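Long-range contact in response regulator (Caulobacter vibrioides, PDB 3T0Y), which probably acts, like other PhyR-type response regulators, as a sigma-factor mimic that captures an anti-sigma factor in the general stress response, this fragment being its N-terminal sigma-like region: residues Ala22-Tyr27 / Ser65-Leu70. Sequence-based numbering, arbitrary orientation.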
loop_
_atom_site.group_PDB
_atom_site.type_symbol
_atom_site.label_atom_id
_atom_site.label_comp_id
_atom_site.label_asym_id
_atom_site.label_seq_id
_atom_site.Cartn_x
_atom_site.Cartn_y
_atom_site.Cartn_z
ATOM N N ALA C 22 17.461 -6.262 -12.283
ATOM C CA ALA C 22 16.591 -5.520 -13.199
ATOM C C ALA C 22 15.540 -6.387 -13.909
ATOM O O ALA C 22 14.375 -6.000 -14.022
ATOM C CB ALA C 22 17.429 -4.724 -14.220
ATOM N N PRO C 23 15.940 -7.563 -14.393
ATOM C CA PRO C 23 14.939 -8.290 -15.187
ATOM C C PRO C 23 13.794 -8.871 -14.345
ATOM O O PRO C 23 12.777 -9.331 -14.877
ATOM C CB PRO C 23 15.751 -9.397 -15.874
ATOM C CG PRO C 23 17.072 -9.466 -15.132
ATOM C CD PRO C 23 17.292 -8.151 -14.464
ATOM N N HIS C 24 13.953 -8.820 -13.031
ATOM C CA HIS C 24 13.016 -9.494 -12.143
ATOM C C HIS C 24 12.017 -8.520 -11.524
ATOM O O HIS C 24 10.978 -8.924 -10.960
ATOM C CB HIS C 24 13.807 -10.283 -11.092
ATOM C CG HIS C 24 14.688 -11.339 -11.690
ATOM N ND1 HIS C 24 14.193 -12.359 -12.475
ATOM C CD2 HIS C 24 16.032 -11.515 -11.648
ATOM C CE1 HIS C 24 15.192 -13.120 -12.887
ATOM N NE2 HIS C 24 16.317 -12.632 -12.396
ATOM N N LEU C 25 12.315 -7.229 -11.673
ATOM C CA LEU C 25 11.535 -6.180 -11.011
ATOM C C LEU C 25 10.042 -6.179 -11.366
ATOM O O LEU C 25 9.216 -5.965 -10.493
ATOM C CB LEU C 25 12.172 -4.788 -11.211
ATOM C CG LEU C 25 13.584 -4.585 -10.624
ATOM C CD1 LEU C 25 14.055 -3.138 -10.764
ATOM C CD2 LEU C 25 13.695 -5.034 -9.162
ATOM N N PRO C 26 9.685 -6.413 -12.637
ATOM C CA PRO C 26 8.244 -6.471 -12.927
ATOM C C PRO C 26 7.560 -7.605 -12.166
ATOM O O PRO C 26 6.367 -7.516 -11.866
ATOM C CB PRO C 26 8.190 -6.760 -14.440
ATOM C CG PRO C 26 9.515 -6.333 -14.969
ATOM C CD PRO C 26 10.503 -6.574 -13.850
ATOM N N TYR C 27 8.301 -8.669 -11.865
ATOM C CA TYR C 27 7.701 -9.830 -11.205
ATOM C C TYR C 27 7.528 -9.622 -9.710
ATOM O O TYR C 27 6.464 -9.875 -9.179
ATOM C CB TYR C 27 8.486 -11.091 -11.533
ATOM C CG TYR C 27 8.493 -11.286 -13.020
ATOM C CD1 TYR C 27 7.416 -11.892 -13.658
ATOM C CD2 TYR C 27 9.528 -10.796 -13.799
ATOM C CE1 TYR C 27 7.392 -12.043 -15.020
ATOM C CE2 TYR C 27 9.515 -10.942 -15.176
ATOM C CZ TYR C 27 8.443 -11.568 -15.778
ATOM O OH TYR C 27 8.410 -11.718 -17.142
ATOM N N SER C 65 19.334 -18.298 -6.952
ATOM C CA SER C 65 19.256 -17.473 -8.157
ATOM C C SER C 65 18.934 -16.045 -7.760
ATOM O O SER C 65 18.436 -15.806 -6.645
ATOM C CB SER C 65 18.136 -17.947 -9.063
ATOM O OG SER C 65 16.901 -17.460 -8.548
ATOM N N PRO C 66 19.216 -15.086 -8.664
ATOM C CA PRO C 66 18.910 -13.680 -8.394
ATOM C C PRO C 66 17.460 -13.486 -8.018
ATOM O O PRO C 66 17.190 -12.854 -7.000
ATOM C CB PRO C 66 19.242 -12.996 -9.724
ATOM C CG PRO C 66 20.426 -13.817 -10.230
ATOM C CD PRO C 66 20.080 -15.239 -9.857
ATOM N N ARG C 67 16.544 -14.050 -8.801
ATOM C CA ARG C 67 15.126 -13.911 -8.508
ATOM C C ARG C 67 14.750 -14.476 -7.119
ATOM O O ARG C 67 14.046 -13.825 -6.345
ATOM C CB ARG C 67 14.272 -14.546 -9.612
ATOM C CG ARG C 67 12.802 -14.197 -9.535
ATOM C CD ARG C 67 12.013 -14.998 -10.553
ATOM N NE ARG C 67 10.654 -15.271 -10.082
ATOM C CZ ARG C 67 9.544 -15.089 -10.798
ATOM N NH1 ARG C 67 9.641 -14.633 -12.050
ATOM N NH2 ARG C 67 8.338 -15.369 -10.268
ATOM N N VAL C 68 15.216 -15.671 -6.801
ATOM C CA VAL C 68 14.835 -16.302 -5.539
ATOM C C VAL C 68 15.388 -15.496 -4.359
ATOM O O VAL C 68 14.680 -15.243 -3.381
ATOM C CB VAL C 68 15.262 -17.784 -5.489
ATOM C CG1 VAL C 68 15.141 -18.364 -4.085
ATOM C CG2 VAL C 68 14.444 -18.615 -6.481
ATOM N N ALA C 69 16.636 -15.062 -4.474
ATOM C CA ALA C 69 17.290 -14.296 -3.421
ATOM C C ALA C 69 16.619 -12.940 -3.224
ATOM O O ALA C 69 16.536 -12.436 -2.113
ATOM C CB ALA C 69 18.797 -14.129 -3.738
ATOM N N LEU C 70 16.114 -12.364 -4.304
ATOM C CA LEU C 70 15.392 -11.101 -4.232
ATOM C C LEU C 70 14.082 -11.244 -3.436
ATOM O O LEU C 70 13.803 -10.458 -2.532
ATOM C CB LEU C 70 15.066 -10.602 -5.639
ATOM C CG LEU C 70 14.182 -9.359 -5.710
ATOM C CD1 LEU C 70 14.853 -8.159 -5.027
ATOM C CD2 LEU C 70 13.773 -9.025 -7.148
#
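His-24 lays its imidazole against the first turn of helix 66-80, with Arg-67 CB over the middle of one face, 3.7 Å from the ring centroid and 12° off its normal, a CH-pi contact. His-24 CG lies anti to its carbonyl carbon (chi1 -61°), which, with CB already directed at helix 66-80, lays the ring on it. A flat imidazole can take Arg-67 CB over one face and Pro-23 CG near the rim of the other, while Pro-66 CB, 4.0 Å from His-24 NE2, approaches obliquely. At the base of the side chain, His-24 CB meets Leu-70 CD2 at 4.1 Å. Leu-25 starts away from helix 66-80, yet its CD2 comes to 4.5 Å from Leu-70 CD2, a loose apolar contact between two buried leucines. Three residues after His-24, Tyr-27 meets the end of Arg-67, whose NH1 lies 3.7 Å from Tyr-27 CG while Tyr-27 CB sits over one guanidinium face. Arginine suits the place because its aliphatic part, nearly extended to CD and modestly bent at chi3, lies on the histidine and its planar end on the tyrosine, guanidinium and phenol planes 34° apart. Arg-67 NH2 makes a salt bridge with Glu-107 OE1 of a second subunit. Ser-65 OG caps helix 66-80 by accepting Val-68 N at 3.0 Å. The contact thus joins the N-terminal ends of helices 25-36 and 66-80 by side-chain packing, within the all-helical sigma2-like domain of PhyR.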